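Local coordinates for N-terminal acetyltransferase-like protein (Chaetomium thermophilum, PDB 5NNP), which probably serves as the TPR-repeat auxiliary subunit of an N-terminal acetyltransferase complex related to NatA, giving its catalytic partner a helical scaffold, at residues G160-A165 and I198-D203; W149-I154 and F530-G535; K92-A97 and A119-Q124; T196-A199 and E205-L208; R246-R251 and M256-G261. One frame throughout, in Å; residues are numbered along the deposited sequence.

Contact 1: residues G160-A165 and I198-D203; sequences GNLEKA and IAERGD
The guanidinium of Arg201 has one face laid against the backbone of Glu163, whose CA sits over its centre, 3.8 Å above the plane. On the same residue Glu163 CG reaches Arg201 NH2 at 3.6 Å. This is a helix-end contact of the all-helical TPR-like fold: the C-terminal end of helix 185-200 meets the first turn of helix 162-175. The Glu163 carboxylate lies 17° from parallel with the guanidinium, but its OE1, 4.2 Å from Arg201 NH2, is well out of the guanidinium plane, so the attraction is only between charges. The true salt bridge of Arg201 runs from NH1 to Glu166, one turn further along. Closer in, Leu162 CB packs 3.6 Å from Arg201 CG, the two side chains lying alongside and pointing opposite ways, and Leu162 CD2 crosses to Glu200 CB at 3.7 Å. The Glu200 carboxylate makes a salt bridge to Arg545 and a hydrogen bond to His157. Both helices that lead into the contact end in Schellman motifs, with Gly160 and Gly202 at positive phi. Asn161 then N-caps helix 162-175: its OD1 accepts from Lys164 N at 3.2 Å, with the donor 56° out of the carbonyl plane.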
# COMPACT_ATOMS: atom_id res chain seq x y z
N GLY A 160 -0.09 -7.27 22.22
CA GLY A 160 -1.11 -6.58 23.01
C GLY A 160 -0.69 -6.29 24.45
O GLY A 160 -1.43 -5.67 25.19
N ASN A 161 0.50 -6.74 24.84
CA ASN A 161 1.02 -6.47 26.18
C ASN A 161 1.83 -5.16 26.22
O ASN A 161 3.06 -5.17 26.30
CB ASN A 161 1.89 -7.65 26.64
CG ASN A 161 2.05 -7.70 28.14
OD1 ASN A 161 1.88 -6.70 28.84
ND2 ASN A 161 2.39 -8.88 28.66
N LEU A 162 1.13 -4.04 26.17
CA LEU A 162 1.78 -2.73 26.15
C LEU A 162 2.57 -2.45 27.43
O LEU A 162 3.71 -1.99 27.36
CB LEU A 162 0.73 -1.64 25.90
CG LEU A 162 0.47 -1.37 24.40
CD1 LEU A 162 0.17 -2.65 23.64
CD2 LEU A 162 -0.66 -0.36 24.21
N GLU A 163 2.00 -2.75 28.59
CA GLU A 163 2.71 -2.56 29.85
C GLU A 163 4.07 -3.26 29.87
O GLU A 163 5.06 -2.67 30.32
CB GLU A 163 1.86 -3.05 31.04
CG GLU A 163 2.42 -2.64 32.40
CD GLU A 163 1.51 -3.03 33.56
OE1 GLU A 163 0.44 -3.61 33.30
OE2 GLU A 163 1.87 -2.76 34.72
N LYS A 164 4.13 -4.51 29.40
CA LYS A 164 5.41 -5.21 29.43
C LYS A 164 6.37 -4.64 28.36
O LYS A 164 7.57 -4.59 28.57
CB LYS A 164 5.22 -6.71 29.23
CG LYS A 164 6.19 -7.57 30.05
CD LYS A 164 5.95 -7.39 31.54
CE LYS A 164 6.83 -8.31 32.38
NZ LYS A 164 8.27 -8.10 32.08
N ALA A 165 5.84 -4.20 27.23
CA ALA A 165 6.71 -3.64 26.22
C ALA A 165 7.35 -2.34 26.72
O ALA A 165 8.52 -2.07 26.46
CB ALA A 165 5.94 -3.39 24.92
N ILE A 198 3.22 4.61 25.35
CA ILE A 198 2.52 5.27 26.45
C ILE A 198 1.16 5.82 26.01
O ILE A 198 0.17 5.70 26.72
CB ILE A 198 3.36 6.41 27.04
CG1 ILE A 198 4.66 5.85 27.62
CG2 ILE A 198 2.56 7.16 28.11
CD1 ILE A 198 5.61 6.91 28.20
N ALA A 199 1.10 6.43 24.83
CA ALA A 199 -0.15 7.01 24.38
C ALA A 199 -1.15 5.91 24.02
O ALA A 199 -2.32 5.97 24.38
CB ALA A 199 0.08 7.94 23.20
N GLU A 200 -0.67 4.87 23.34
CA GLU A 200 -1.54 3.74 23.03
C GLU A 200 -2.11 3.11 24.31
O GLU A 200 -3.21 2.55 24.28
CB GLU A 200 -0.81 2.69 22.19
CG GLU A 200 -0.57 3.13 20.75
CD GLU A 200 -0.16 1.98 19.85
OE1 GLU A 200 0.27 2.26 18.70
OE2 GLU A 200 -0.27 0.81 20.30
N ARG A 201 -1.39 3.20 25.42
CA ARG A 201 -1.94 2.73 26.69
C ARG A 201 -3.03 3.69 27.15
O ARG A 201 -3.79 3.36 28.06
CB ARG A 201 -0.85 2.58 27.76
CG ARG A 201 0.22 1.58 27.35
CD ARG A 201 1.24 1.37 28.44
NE ARG A 201 0.61 0.89 29.66
CZ ARG A 201 1.22 0.84 30.84
NH1 ARG A 201 2.48 1.25 30.96
NH2 ARG A 201 0.55 0.39 31.90
N GLY A 202 -3.12 4.86 26.52
CA GLY A 202 -4.23 5.77 26.76
C GLY A 202 -3.92 6.85 27.78
O GLY A 202 -4.81 7.57 28.23
N ASP A 203 -2.65 6.96 28.13
CA ASP A 203 -2.19 7.92 29.13
C ASP A 203 -1.63 9.17 28.45
O ASP A 203 -0.43 9.39 28.42
CB ASP A 203 -1.12 7.28 30.00
CG ASP A 203 -1.09 7.85 31.40
OD1 ASP A 203 -0.75 7.09 32.33
OD2 ASP A 203 -1.41 9.05 31.57

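Contact 2: residues W149-I154 and F530-G535; sequences WTALAI and FSLRKG
Both methyls of Leu532 turn to Ala151 CB, which lies 3.6 Å from CD1 and 3.7 Å from CD2, so the small alanine is met by the forked end of the leucine. Leu532 CG is anti to its carbonyl carbon (chi1 -66°), and although the bond from CA to CB runs alongside the other helix, the end of the side chain brings both methyls to it. Ile154, one turn beyond Ala151, comes alongside: its CD1 touches Leu532 CD2 at 3.7 Å, the two side chains pointing opposite ways, and CD2 is thus wedged between alanine and isoleucine. Ala151 CA and Leu532 CA, 6.9 Å apart, are the closest pair of CA atoms between the segments. All three residues are buried and no hydrogen bond links the two segments, so the contact rests on apolar packing alone. It joins helix 146-159 to helix 527-534, far apart in sequence, in the helical-repeat scaffold. Helix 527-534 stops just afterwards, where Gly535 takes a positive phi. Arg135 of helix 128-141 packs on both Ala151 and Leu532, Ile537 and Tyr540 of helix 537-547 cover Ile154, and another protein chain packs against Phe530 and Ser531, so that the contact lies between neighbouring helices of this subunit and close to its partner.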
# COMPACT_ATOMS: atom_id res chain seq x y z
N TRP A 149 16.74 -6.01 22.96
CA TRP A 149 15.78 -5.48 23.95
C TRP A 149 14.57 -4.91 23.24
O TRP A 149 13.42 -5.23 23.57
CB TRP A 149 16.41 -4.41 24.84
CG TRP A 149 17.45 -4.95 25.76
CD1 TRP A 149 18.76 -5.17 25.46
CD2 TRP A 149 17.27 -5.35 27.13
NE1 TRP A 149 19.41 -5.69 26.55
CE2 TRP A 149 18.52 -5.81 27.59
CE3 TRP A 149 16.18 -5.38 28.01
CZ2 TRP A 149 18.71 -6.30 28.89
CZ3 TRP A 149 16.36 -5.86 29.30
CH2 TRP A 149 17.63 -6.31 29.72
N THR A 150 14.85 -4.08 22.24
CA THR A 150 13.81 -3.48 21.40
C THR A 150 12.91 -4.53 20.75
O THR A 150 11.69 -4.39 20.76
CB THR A 150 14.45 -2.62 20.31
OG1 THR A 150 15.25 -1.64 20.94
CG2 THR A 150 13.38 -1.95 19.43
N ALA A 151 13.52 -5.58 20.20
CA ALA A 151 12.79 -6.69 19.61
C ALA A 151 11.81 -7.35 20.59
O ALA A 151 10.68 -7.63 20.22
CB ALA A 151 13.77 -7.73 19.07
N LEU A 152 12.26 -7.60 21.83
CA LEU A 152 11.38 -8.19 22.83
C LEU A 152 10.27 -7.21 23.20
O LEU A 152 9.13 -7.63 23.41
CB LEU A 152 12.14 -8.62 24.10
CG LEU A 152 11.22 -9.10 25.25
CD1 LEU A 152 10.38 -10.35 24.88
CD2 LEU A 152 11.95 -9.31 26.56
N ALA A 153 10.58 -5.92 23.25
CA ALA A 153 9.54 -4.90 23.43
C ALA A 153 8.51 -4.91 22.27
O ALA A 153 7.30 -4.84 22.49
CB ALA A 153 10.15 -3.54 23.56
N ILE A 154 9.01 -5.03 21.03
CA ILE A 154 8.12 -5.11 19.87
C ILE A 154 7.20 -6.34 19.94
O ILE A 154 5.99 -6.23 19.67
CB ILE A 154 8.92 -5.14 18.55
CG1 ILE A 154 9.56 -3.77 18.29
CG2 ILE A 154 8.04 -5.52 17.39
CD1 ILE A 154 10.82 -3.85 17.47
N PHE A 530 15.62 -6.68 9.57
CA PHE A 530 16.25 -5.50 9.02
C PHE A 530 15.90 -4.23 9.80
O PHE A 530 16.76 -3.39 10.05
CB PHE A 530 15.86 -5.35 7.56
CG PHE A 530 16.63 -4.29 6.85
CD1 PHE A 530 17.92 -4.53 6.44
CD2 PHE A 530 16.08 -3.05 6.62
CE1 PHE A 530 18.64 -3.55 5.79
CE2 PHE A 530 16.78 -2.08 5.98
CZ PHE A 530 18.07 -2.32 5.57
N SER A 531 14.63 -4.11 10.17
CA SER A 531 14.18 -2.95 10.92
C SER A 531 14.86 -2.84 12.28
O SER A 531 15.01 -1.73 12.80
CB SER A 531 12.66 -2.97 11.09
OG SER A 531 12.02 -2.48 9.91
N LEU A 532 15.25 -3.98 12.85
CA LEU A 532 15.97 -3.97 14.13
C LEU A 532 17.38 -3.38 13.92
O LEU A 532 17.93 -2.76 14.82
CB LEU A 532 16.04 -5.37 14.75
CG LEU A 532 14.73 -6.01 15.20
CD1 LEU A 532 14.94 -7.44 15.66
CD2 LEU A 532 14.03 -5.22 16.30
N ARG A 533 17.94 -3.55 12.73
CA ARG A 533 19.26 -3.01 12.44
C ARG A 533 19.18 -1.50 12.20
O ARG A 533 20.04 -0.75 12.66
CB ARG A 533 19.89 -3.72 11.23
CG ARG A 533 20.63 -5.01 11.57
CD ARG A 533 20.19 -6.20 10.71
NE ARG A 533 20.70 -6.14 9.34
CZ ARG A 533 20.26 -6.91 8.35
NH1 ARG A 533 19.29 -7.80 8.57
NH2 ARG A 533 20.78 -6.78 7.12
N LYS A 534 18.15 -1.06 11.49
CA LYS A 534 17.92 0.37 11.27
C LYS A 534 17.45 1.12 12.52
O LYS A 534 17.66 2.32 12.63
CB LYS A 534 16.88 0.58 10.16
CG LYS A 534 17.09 -0.22 8.88
CD LYS A 534 18.47 -0.01 8.26
CE LYS A 534 18.68 1.42 7.81
NZ LYS A 534 20.03 1.62 7.19
N GLY A 535 16.79 0.42 13.45
CA GLY A 535 16.25 1.07 14.63
C GLY A 535 14.98 1.89 14.42
O GLY A 535 14.44 2.44 15.36

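Contact 3: residues K92-A97 and A119-Q124; sequences KNFDEA and AVLQIQ
Phe94, at the start of helix 94-107, brings its CA to 6.3 Å from Leu121 CA on helix 112-124, the closest pair of CA atoms between the segments. Leu121 uses both branches: CD2 reaches Phe94 CD1 at 3.7 Å, while CD1 lies 4.0 Å from Ala97 CB, one turn further along. The leucine and phenylalanine side chains run nearly perpendicular, and the methyl comes to the ring obliquely. Past the leucine, Gln124 CG meets Phe94 CD2 at 3.9 Å. The first torsion of Gln124 sets CG anti to the backbone N (chi1 176°), and a bend at the next bond turns the amide aside, its plane 74° from that of the ring. The polar end is thereby directed to other helical parts: OE1 accepts from His528 and NE2 donates to the backbone O of Gln521, which satisfies a buried amide. Helix 94-107 belongs to a predicted tetratricopeptide repeat, and helix 112-124 is the next in the chain, so the contact shows the side-by-side packing of successive helices from which TPR arrays are built. Lys92, with positive phi, is the C-prime residue of the Schellman motif that closes helix 78-90, and its O stands 4.0 Å over the centre of the Phe94 ring. Asn93 follows as N-cap, its OD1 accepting from Glu96 N at 3.1 Å and, more weakly, from Asp95 N. The Phe94 ring also meets that of Phe525, while Tyr88 packs on Ala97.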
# COMPACT_ATOMS: atom_id res chain seq x y z
N LYS A 92 7.44 -22.18 0.89
CA LYS A 92 6.57 -21.12 1.38
C LYS A 92 5.48 -21.57 2.36
O LYS A 92 4.57 -20.80 2.65
CB LYS A 92 5.92 -20.40 0.20
CG LYS A 92 6.94 -19.83 -0.76
CD LYS A 92 8.10 -19.23 0.01
CE LYS A 92 9.22 -18.84 -0.93
NZ LYS A 92 8.69 -17.96 -1.99
N ASN A 93 5.60 -22.79 2.86
CA ASN A 93 4.73 -23.27 3.93
C ASN A 93 5.33 -22.95 5.30
O ASN A 93 5.85 -23.83 6.00
CB ASN A 93 4.49 -24.77 3.81
CG ASN A 93 3.48 -25.28 4.84
OD1 ASN A 93 3.06 -24.55 5.75
ND2 ASN A 93 3.09 -26.54 4.69
N PHE A 94 5.21 -21.70 5.68
CA PHE A 94 5.82 -21.20 6.91
C PHE A 94 5.25 -21.85 8.15
O PHE A 94 5.87 -21.86 9.20
CB PHE A 94 5.65 -19.69 6.98
CG PHE A 94 6.33 -18.97 5.84
CD1 PHE A 94 7.42 -19.53 5.21
CD2 PHE A 94 5.86 -17.74 5.41
CE1 PHE A 94 8.05 -18.88 4.17
CE2 PHE A 94 6.48 -17.09 4.38
CZ PHE A 94 7.58 -17.66 3.76
N ASP A 95 4.05 -22.39 8.05
CA ASP A 95 3.44 -22.89 9.26
C ASP A 95 4.03 -24.24 9.60
O ASP A 95 4.32 -24.52 10.76
CB ASP A 95 1.93 -22.97 9.13
CG ASP A 95 1.23 -22.49 10.37
OD1 ASP A 95 1.10 -21.25 10.53
OD2 ASP A 95 0.85 -23.35 11.20
N GLU A 96 4.22 -25.08 8.59
CA GLU A 96 4.82 -26.38 8.81
C GLU A 96 6.30 -26.20 9.11
O GLU A 96 6.90 -27.01 9.81
CB GLU A 96 4.59 -27.30 7.61
CG GLU A 96 3.13 -27.68 7.43
CD GLU A 96 2.62 -28.61 8.51
OE1 GLU A 96 3.17 -29.74 8.65
OE2 GLU A 96 1.66 -28.22 9.22
N ALA A 97 6.87 -25.12 8.59
CA ALA A 97 8.26 -24.79 8.91
C ALA A 97 8.42 -24.52 10.40
O ALA A 97 9.37 -25.02 11.04
CB ALA A 97 8.71 -23.60 8.10
N ALA A 119 12.21 -17.47 14.90
CA ALA A 119 11.64 -16.24 15.42
C ALA A 119 11.07 -15.42 14.28
O ALA A 119 9.99 -14.82 14.39
CB ALA A 119 12.69 -15.45 16.19
N VAL A 120 11.82 -15.38 13.18
CA VAL A 120 11.40 -14.65 12.00
C VAL A 120 10.10 -15.25 11.48
O VAL A 120 9.12 -14.56 11.28
CB VAL A 120 12.48 -14.66 10.89
CG1 VAL A 120 11.93 -14.08 9.63
CG2 VAL A 120 13.73 -13.90 11.33
N LEU A 121 10.10 -16.57 11.29
CA LEU A 121 8.92 -17.28 10.81
C LEU A 121 7.71 -17.03 11.72
O LEU A 121 6.59 -16.83 11.24
CB LEU A 121 9.21 -18.79 10.72
CG LEU A 121 10.14 -19.28 9.61
CD1 LEU A 121 10.64 -20.66 9.91
CD2 LEU A 121 9.44 -19.27 8.25
N GLN A 122 7.94 -17.03 13.02
CA GLN A 122 6.84 -16.87 13.96
C GLN A 122 6.16 -15.51 13.85
O GLN A 122 4.93 -15.42 13.89
CB GLN A 122 7.31 -17.10 15.39
CG GLN A 122 7.48 -18.54 15.75
CD GLN A 122 8.27 -18.71 17.04
OE1 GLN A 122 9.30 -18.06 17.25
NE2 GLN A 122 7.78 -19.57 17.93
N ILE A 123 6.95 -14.44 13.74
CA ILE A 123 6.34 -13.12 13.63
C ILE A 123 5.70 -12.98 12.24
O ILE A 123 4.62 -12.39 12.10
CB ILE A 123 7.34 -11.97 13.90
CG1 ILE A 123 6.61 -10.62 13.97
CG2 ILE A 123 8.42 -11.92 12.84
CD1 ILE A 123 5.39 -10.60 14.91
N GLN A 124 6.34 -13.56 11.22
CA GLN A 124 5.75 -13.58 9.88
C GLN A 124 4.35 -14.18 9.87
O GLN A 124 3.52 -13.79 9.06
CB GLN A 124 6.61 -14.35 8.90
CG GLN A 124 5.96 -14.46 7.52
CD GLN A 124 6.02 -13.16 6.74
OE1 GLN A 124 6.89 -12.31 6.98
NE2 GLN A 124 5.10 -12.98 5.82

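Contact 4: residues T196-A199 and E205-L208; sequences TIIA and ERAL
Ile198 CG2 stands over the centre of the Arg206 guanidinium, 3.7 Å from CZ, and also packs 3.8 Å from Ala207 CB. CG1 of the same isoleucine reaches Arg206 NH2 at 3.5 Å, so the aliphatic branches lie along one face of the flat cation. With CG1 anti to the carbonyl carbon (chi1 -62°), CG2 falls anti to the backbone N and both branches face helix 204-214. Beside it, Ala199 CB and Ala207 CB meet at 4.1 Å, small groups that let the two helices come close: Ala199 CA and Ala207 CA are 5.6 Å apart. In the next shell, salt bridges to Glu166 through NH2 and to Asp203 through NH1 hold the guanidinium on two sides and so probably fix its rotation. With a leucine in place of Arg206, Glu166 and Asp203 would probably each lose a charged mate, and Ile198 would lose the flat group lying against its branches. The two segments belong to helices 185-200 and 204-214, which follow each other and run antiparallel as a helical hairpin. Tyr231 of helix 221-234 packs on Ala199 and Ala207, and helix 162-175 brings Glu166 and Leu169 against Ile197.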
# COMPACT_ATOMS: atom_id res chain seq x y z
N THR A 196 5.07 6.51 21.81
CA THR A 196 3.83 6.09 21.17
C THR A 196 3.17 4.99 22.00
O THR A 196 1.95 4.89 22.05
CB THR A 196 4.04 5.60 19.72
OG1 THR A 196 4.86 4.43 19.70
CG2 THR A 196 4.67 6.68 18.87
N ILE A 197 3.98 4.18 22.67
CA ILE A 197 3.43 3.08 23.48
C ILE A 197 2.66 3.61 24.69
O ILE A 197 1.58 3.12 25.00
CB ILE A 197 4.54 2.10 23.92
CG1 ILE A 197 4.94 1.25 22.71
CG2 ILE A 197 4.05 1.20 25.04
CD1 ILE A 197 6.16 0.37 22.91
N ILE A 198 3.22 4.61 25.35
CA ILE A 198 2.52 5.27 26.45
C ILE A 198 1.16 5.82 26.01
O ILE A 198 0.17 5.70 26.72
CB ILE A 198 3.36 6.41 27.04
CG1 ILE A 198 4.66 5.85 27.62
CG2 ILE A 198 2.56 7.16 28.11
CD1 ILE A 198 5.61 6.91 28.20
N ALA A 199 1.10 6.43 24.83
CA ALA A 199 -0.15 7.01 24.38
C ALA A 199 -1.15 5.91 24.02
O ALA A 199 -2.32 5.97 24.38
CB ALA A 199 0.08 7.94 23.20
N GLU A 205 -1.81 12.26 29.24
CA GLU A 205 -1.15 13.13 30.20
C GLU A 205 0.33 12.75 30.35
O GLU A 205 1.22 13.60 30.35
CB GLU A 205 -1.86 13.05 31.55
CG GLU A 205 -1.21 13.85 32.65
CD GLU A 205 -1.44 15.33 32.48
OE1 GLU A 205 -2.49 15.70 31.92
OE2 GLU A 205 -0.57 16.12 32.91
N ARG A 206 0.60 11.46 30.49
CA ARG A 206 1.96 11.01 30.74
C ARG A 206 2.82 11.08 29.50
O ARG A 206 4.02 11.37 29.57
CB ARG A 206 1.94 9.59 31.29
CG ARG A 206 3.16 9.25 32.11
CD ARG A 206 2.98 7.90 32.74
NE ARG A 206 3.72 6.86 32.03
CZ ARG A 206 3.16 5.77 31.51
NH1 ARG A 206 1.84 5.58 31.60
NH2 ARG A 206 3.91 4.87 30.92
N ALA A 207 2.21 10.80 28.35
CA ALA A 207 2.93 10.82 27.09
C ALA A 207 3.43 12.23 26.74
O ALA A 207 4.52 12.38 26.18
CB ALA A 207 2.05 10.27 25.96
N LEU A 208 2.64 13.24 27.06
CA LEU A 208 3.05 14.62 26.82
C LEU A 208 4.23 14.97 27.73
O LEU A 208 5.22 15.56 27.31
CB LEU A 208 1.90 15.60 27.04
CG LEU A 208 2.25 17.06 26.73
CD1 LEU A 208 2.79 17.18 25.31
CD2 LEU A 208 1.06 17.96 26.92

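Contact 5: residues R246-R251 and M256-G261; sequences RALLDR and MDYYKG
Tyr258 OH is held from two sides of its chemistry: it is hydrogen-bonded to Glu226 of helix 221-234, and Leu248 CD2 packs against it at 3.6 Å. The same leucine sets its CB over the Tyr258 ring, 3.5 Å from the centroid and only 4° off the normal, a CH-pi contact over the face, so the ring is covered from centre to hydroxyl. Tyr258 CG is anti to its carbonyl carbon (chi1 -61°), which swings the ring toward helix 238-251, where the tyrosine and Leu248 side chains stand roughly perpendicular. Leu249 makes a second CH-pi contact, with the neighbouring tyrosine: its CD2 stands over the face of the Tyr259 ring, 3.4 Å from the centroid, and also lies 3.5 Å from Tyr258 CB. The axes of segments 246-251 and 256-261, on helices 238-251 and 256-265, come within 9.0 Å at 153°, a nearly antiparallel hairpin, the common unit of alpha-alpha repeat folds. Tyr259 OH bonds to the O of Pro253 in the connecting loop, and its ring is stacked in turn with that of Tyr280. An alanine in place of Tyr258 is likely to uncover Leu248 and leave Glu226 without that partner. No hydrogen bond joins the two segments, so what holds them is leucine carbons on tyrosine faces, a largely apolar contact whose hydroxyls bond to the surrounding fold.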
# COMPACT_ATOMS: atom_id res chain seq x y z
N ARG A 246 0.40 26.12 14.76
CA ARG A 246 1.07 27.18 14.03
C ARG A 246 2.48 26.75 13.63
O ARG A 246 2.91 26.99 12.49
CB ARG A 246 1.13 28.47 14.84
CG ARG A 246 -0.19 29.19 14.88
CD ARG A 246 -0.05 30.59 15.44
NE ARG A 246 -1.09 31.45 14.89
CZ ARG A 246 -2.25 31.70 15.49
NH1 ARG A 246 -2.51 31.17 16.68
NH2 ARG A 246 -3.14 32.49 14.90
N ALA A 247 3.19 26.10 14.55
CA ALA A 247 4.52 25.56 14.26
C ALA A 247 4.50 24.58 13.07
O ALA A 247 5.38 24.63 12.20
CB ALA A 247 5.09 24.87 15.48
N LEU A 248 3.50 23.71 13.05
CA LEU A 248 3.37 22.73 11.98
C LEU A 248 3.00 23.40 10.66
O LEU A 248 3.45 22.98 9.59
CB LEU A 248 2.33 21.67 12.35
CG LEU A 248 2.79 20.64 13.39
CD1 LEU A 248 1.60 19.97 14.07
CD2 LEU A 248 3.70 19.58 12.76
N LEU A 249 2.20 24.47 10.74
CA LEU A 249 1.75 25.15 9.53
C LEU A 249 2.93 25.83 8.87
O LEU A 249 3.08 25.79 7.64
CB LEU A 249 0.67 26.19 9.83
CG LEU A 249 -0.77 25.68 9.93
CD1 LEU A 249 -1.66 26.78 10.46
CD2 LEU A 249 -1.26 25.20 8.57
N ASP A 250 3.77 26.46 9.70
CA ASP A 250 4.97 27.10 9.21
C ASP A 250 5.91 26.09 8.55
O ASP A 250 6.65 26.44 7.65
CB ASP A 250 5.68 27.83 10.36
CG ASP A 250 4.98 29.12 10.75
OD1 ASP A 250 4.64 29.91 9.84
OD2 ASP A 250 4.77 29.36 11.96
N ARG A 251 5.86 24.84 9.00
CA ARG A 251 6.68 23.76 8.44
C ARG A 251 6.10 23.24 7.12
O ARG A 251 6.83 22.86 6.21
CB ARG A 251 6.80 22.61 9.46
CG ARG A 251 7.71 21.43 9.05
CD ARG A 251 7.52 20.24 10.01
NE ARG A 251 8.45 19.13 9.77
CZ ARG A 251 9.75 19.16 10.07
NH1 ARG A 251 10.28 20.25 10.61
NH2 ARG A 251 10.52 18.11 9.83
N MET A 256 -3.91 20.19 5.25
CA MET A 256 -5.27 20.47 5.75
C MET A 256 -5.51 20.39 7.25
O MET A 256 -6.12 21.29 7.83
CB MET A 256 -6.28 19.51 5.10
CG MET A 256 -7.73 19.73 5.46
SD MET A 256 -8.88 18.64 4.58
CE MET A 256 -8.95 19.45 2.98
N ASP A 257 -5.06 19.32 7.88
CA ASP A 257 -5.37 19.11 9.29
C ASP A 257 -4.72 20.12 10.23
O ASP A 257 -5.25 20.37 11.33
CB ASP A 257 -4.98 17.69 9.72
CG ASP A 257 -5.89 16.65 9.13
OD1 ASP A 257 -6.98 17.01 8.64
OD2 ASP A 257 -5.51 15.46 9.13
N TYR A 258 -3.60 20.71 9.84
CA TYR A 258 -2.97 21.73 10.68
C TYR A 258 -3.88 22.95 10.78
O TYR A 258 -3.98 23.56 11.85
CB TYR A 258 -1.59 22.13 10.16
CG TYR A 258 -0.57 21.01 10.10
CD1 TYR A 258 -0.70 19.87 10.89
CD2 TYR A 258 0.52 21.08 9.24
CE1 TYR A 258 0.22 18.84 10.84
CE2 TYR A 258 1.44 20.05 9.17
CZ TYR A 258 1.29 18.93 9.97
OH TYR A 258 2.21 17.90 9.90
N TYR A 259 -4.54 23.32 9.68
CA TYR A 259 -5.49 24.43 9.74
C TYR A 259 -6.68 24.07 10.64
O TYR A 259 -7.10 24.87 11.48
CB TYR A 259 -5.98 24.84 8.35
CG TYR A 259 -4.91 25.44 7.46
CD1 TYR A 259 -4.59 26.79 7.53
CD2 TYR A 259 -4.24 24.66 6.52
CE1 TYR A 259 -3.62 27.35 6.71
CE2 TYR A 259 -3.26 25.20 5.71
CZ TYR A 259 -2.96 26.55 5.81
OH TYR A 259 -1.99 27.08 4.98
N LYS A 260 -7.22 22.86 10.48
CA LYS A 260 -8.33 22.40 11.32
C LYS A 260 -7.95 22.51 12.79
O LYS A 260 -8.68 23.12 13.58
CB LYS A 260 -8.73 20.96 10.98
CG LYS A 260 -9.47 20.83 9.66
CD LYS A 260 -9.88 19.40 9.38
CE LYS A 260 -10.66 19.31 8.07
NZ LYS A 260 -11.23 17.95 7.87
N GLY A 261 -6.80 21.94 13.14
CA GLY A 261 -6.27 22.02 14.49
C GLY A 261 -6.15 23.43 15.04
O GLY A 261 -6.62 23.70 16.14

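In the fold
Reading from the N terminus, contact 3 closes first, a short loop within the TPR-like region that joins helix 94-107 to helix 112-124. Contact 2 then opens on helix 146-159 and closes only at helix 527-534, so contacts 1, 4 and 5 are nested within its loop. Contact 1 ties helix 162-175 to the end of helix 185-200, and contact 4 begins there, pairing that helix with 204-214; the two share Ile198 and Ala199, and their arginines both salt-bridge to Glu166. Contact 5 closes a still shorter hairpin further on, its centre about 22 Å from that of contact 4. Local hairpins thus build the array, and contact 2 brings distant parts together.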